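Replication protein B (Plasmid RSF1010, PDB 3H20) acts as the plasmid's primase, probably laying down short primers on single-stranded DNA from nucleoside triphosphates so that replication can begin. Local coordinates at residues D77-E81 and F82-D86. Sequence-based numbering, arbitrary orientation.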
ATOM      1  N   ASP A  77      -8.809 -11.811  -9.460  1.00 32.93           N
ATOM      2  CA  ASP A  77      -9.398 -12.768  -8.514  1.00 34.45           C
ATOM      3  C   ASP A  77     -10.922 -12.570  -8.373  1.00 34.83           C
ATOM      4  O   ASP A  77     -11.419 -11.460  -8.571  1.00 34.93           O
ATOM      5  CB  ASP A  77      -8.719 -12.561  -7.147  1.00 34.98           C
ATOM      6  CG  ASP A  77      -8.903 -13.735  -6.196  1.00 36.86           C
ATOM      7  OD1 ASP A  77      -9.231 -14.849  -6.652  1.00 37.76           O
ATOM      8  OD2 ASP A  77      -8.721 -13.526  -4.976  1.00 39.28           O
ATOM      9  N   ASP A  78     -11.647 -13.645  -8.048  1.00 34.96           N
ATOM     10  CA  ASP A  78     -13.094 -13.608  -7.724  1.00 35.55           C
ATOM     11  C   ASP A  78     -13.977 -13.207  -8.923  1.00 34.44           C
ATOM     12  O   ASP A  78     -14.835 -12.337  -8.810  1.00 34.70           O
ATOM     13  CB  ASP A  78     -13.368 -12.719  -6.484  1.00 36.48           C
ATOM     14  CG  ASP A  78     -14.685 -13.057  -5.762  1.00 40.34           C
ATOM     15  OD1 ASP A  78     -15.119 -14.236  -5.758  1.00 45.22           O
ATOM     16  OD2 ASP A  78     -15.280 -12.142  -5.147  1.00 44.01           O
ATOM     17  N   LEU A  79     -13.771 -13.875 -10.058  1.00 33.25           N
ATOM     18  CA  LEU A  79     -14.511 -13.606 -11.299  1.00 32.28           C
ATOM     19  C   LEU A  79     -15.608 -14.645 -11.569  1.00 31.86           C
ATOM     20  O   LEU A  79     -15.447 -15.817 -11.242  1.00 31.37           O
ATOM     21  CB  LEU A  79     -13.538 -13.595 -12.497  1.00 32.50           C
ATOM     22  CG  LEU A  79     -12.453 -12.506 -12.544  1.00 32.04           C
ATOM     23  CD1 LEU A  79     -11.350 -12.911 -13.510  1.00 33.39           C
ATOM     24  CD2 LEU A  79     -13.044 -11.143 -12.923  1.00 33.18           C
ATOM     25  N   SER A  80     -16.707 -14.206 -12.183  1.00 31.68           N
ATOM     26  CA  SER A  80     -17.767 -15.095 -12.656  1.00 31.05           C
ATOM     27  C   SER A  80     -17.481 -15.448 -14.118  1.00 31.63           C
ATOM     28  O   SER A  80     -16.610 -14.831 -14.750  1.00 30.59           O
ATOM     29  CB  SER A  80     -19.116 -14.390 -12.558  1.00 31.25           C
ATOM     30  OG  SER A  80     -19.225 -13.437 -13.591  1.00 29.80           O
ATOM     31  N   GLU A  81     -18.205 -16.431 -14.658  1.00 32.00           N
ATOM     32  CA  GLU A  81     -18.054 -16.804 -16.078  1.00 32.95           C
ATOM     33  C   GLU A  81     -18.386 -15.626 -17.004  1.00 32.25           C
ATOM     34  O   GLU A  81     -17.772 -15.467 -18.053  1.00 31.87           O
ATOM     35  CB  GLU A  81     -18.924 -18.025 -16.440  1.00 32.61           C
ATOM     36  CG  GLU A  81     -20.423 -17.793 -16.277  1.00 34.20           C
ATOM     37  CD  GLU A  81     -21.277 -18.870 -16.934  1.00 35.37           C
ATOM     38  OE1 GLU A  81     -21.637 -19.844 -16.245  1.00 38.43           O
ATOM     39  OE2 GLU A  81     -21.596 -18.730 -18.139  1.00 38.22           O
ATOM     40  N   PHE A  82     -19.360 -14.812 -16.599  1.00 31.43           N
ATOM     41  CA  PHE A  82     -19.792 -13.642 -17.367  1.00 31.45           C
ATOM     42  C   PHE A  82     -18.731 -12.547 -17.404  1.00 30.76           C
ATOM     43  O   PHE A  82     -18.557 -11.879 -18.434  1.00 30.48           O
ATOM     44  CB  PHE A  82     -21.112 -13.091 -16.804  1.00 32.12           C
ATOM     45  CG  PHE A  82     -22.212 -14.116 -16.726  1.00 33.43           C
ATOM     46  CD1 PHE A  82     -22.991 -14.402 -17.840  1.00 34.24           C
ATOM     47  CD2 PHE A  82     -22.454 -14.811 -15.538  1.00 35.78           C
ATOM     48  CE1 PHE A  82     -24.006 -15.346 -17.781  1.00 35.27           C
ATOM     49  CE2 PHE A  82     -23.461 -15.772 -15.465  1.00 36.94           C
ATOM     50  CZ  PHE A  82     -24.243 -16.035 -16.591  1.00 36.25           C
ATOM     51  N   ASP A  83     -18.036 -12.352 -16.281  1.00 30.32           N
ATOM     52  CA  ASP A  83     -16.888 -11.438 -16.217  1.00 30.08           C
ATOM     53  C   ASP A  83     -15.807 -11.840 -17.223  1.00 30.35           C
ATOM     54  O   ASP A  83     -15.219 -10.982 -17.876  1.00 30.30           O
ATOM     55  CB  ASP A  83     -16.249 -11.443 -14.816  1.00 29.79           C
ATOM     56  CG  ASP A  83     -17.133 -10.823 -13.744  1.00 30.71           C
ATOM     57  OD1 ASP A  83     -17.993  -9.960 -14.058  1.00 30.90           O
ATOM     58  OD2 ASP A  83     -16.965 -11.219 -12.562  1.00 29.78           O
ATOM     59  N   LEU A  84     -15.545 -13.148 -17.337  1.00 30.25           N
ATOM     60  CA  LEU A  84     -14.551 -13.659 -18.297  1.00 31.44           C
ATOM     61  C   LEU A  84     -14.948 -13.410 -19.756  1.00 31.36           C
ATOM     62  O   LEU A  84     -14.088 -13.110 -20.593  1.00 31.38           O
ATOM     63  CB  LEU A  84     -14.290 -15.153 -18.062  1.00 31.38           C
ATOM     64  CG  LEU A  84     -13.542 -15.471 -16.763  1.00 33.38           C
ATOM     65  CD1 LEU A  84     -13.733 -16.933 -16.370  1.00 35.41           C
ATOM     66  CD2 LEU A  84     -12.059 -15.136 -16.918  1.00 33.80           C
ATOM     67  N   ASP A  85     -16.239 -13.565 -20.052  1.00 31.40           N
ATOM     68  CA  ASP A  85     -16.807 -13.231 -21.368  1.00 31.56           C
ATOM     69  C   ASP A  85     -16.528 -11.773 -21.742  1.00 31.89           C
ATOM     70  O   ASP A  85     -16.127 -11.469 -22.875  1.00 31.71           O
ATOM     71  CB  ASP A  85     -18.324 -13.459 -21.385  1.00 31.43           C
ATOM     72  CG  ASP A  85     -18.724 -14.928 -21.262  1.00 32.70           C
ATOM     73  OD1 ASP A  85     -17.978 -15.812 -21.703  1.00 33.28           O
ATOM     74  OD2 ASP A  85     -19.828 -15.193 -20.740  1.00 34.05           O
ATOM     75  N   ASP A  86     -16.764 -10.866 -20.795  1.00 31.66           N
ATOM     76  CA  ASP A  86     -16.476  -9.446 -20.994  1.00 31.92           C
ATOM     77  C   ASP A  86     -14.979  -9.188 -21.207  1.00 31.92           C
ATOM     78  O   ASP A  86     -14.605  -8.463 -22.124  1.00 31.45           O
ATOM     79  CB  ASP A  86     -17.019  -8.614 -19.823  1.00 31.97           C
ATOM     80  CG  ASP A  86     -18.535  -8.502 -19.833  1.00 32.53           C
ATOM     81  OD1 ASP A  86     -19.164  -8.961 -20.811  1.00 32.31           O
ATOM     82  OD2 ASP A  86     -19.109  -7.943 -18.867  1.00 33.38           O
TER
HETATM   83  O   HOH W   1     -16.875 -17.745 -19.562  1.00 29.44           O
HETATM   84  O   HOH W   2     -20.216 -17.615 -20.233  1.00 36.78           O
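Glu81 O takes a bond from Asp85 N at 3.2 Å in the first turn of the helix, and water 1, 2.9 Å from Glu81 O, also lies within hydrogen-bonding reach of Asp85 OD1. At the start of the helix, Ser80, the N-cap residue, and Asp83 in its first turn form a capping box. Asp83 N donates to Ser80 OG at 3.1 Å, the hydroxyl being swung between its own backbone N and carbonyl carbon (chi1 75°), and Ser80 N answers with a nearly straight bond to Asp83 OD2 at 3.0 Å, arriving from above the carboxylate plane. With an alanine in place of Asp83, Ser80 N would probably lose its acceptor, leaving only the serine half of the cap. On the inner side Leu79 CD2 rests on Asp83 CB at 3.7 Å, while Leu79 CD1 meets Leu84 CD2; both leucines also touch Ala107 of strand 104-110, so the helix is tucked against the sheet where strand 73-79 ends. Outside, Glu81 lies alongside Phe82, its CG over the ring face, 3.9 Å from the centroid, and its carboxylate stacked 16° from the ring plane. Sitting at a helix N-terminus and taking an N-H, the Asp83 carboxylate is likely to be stabilised in its charged form.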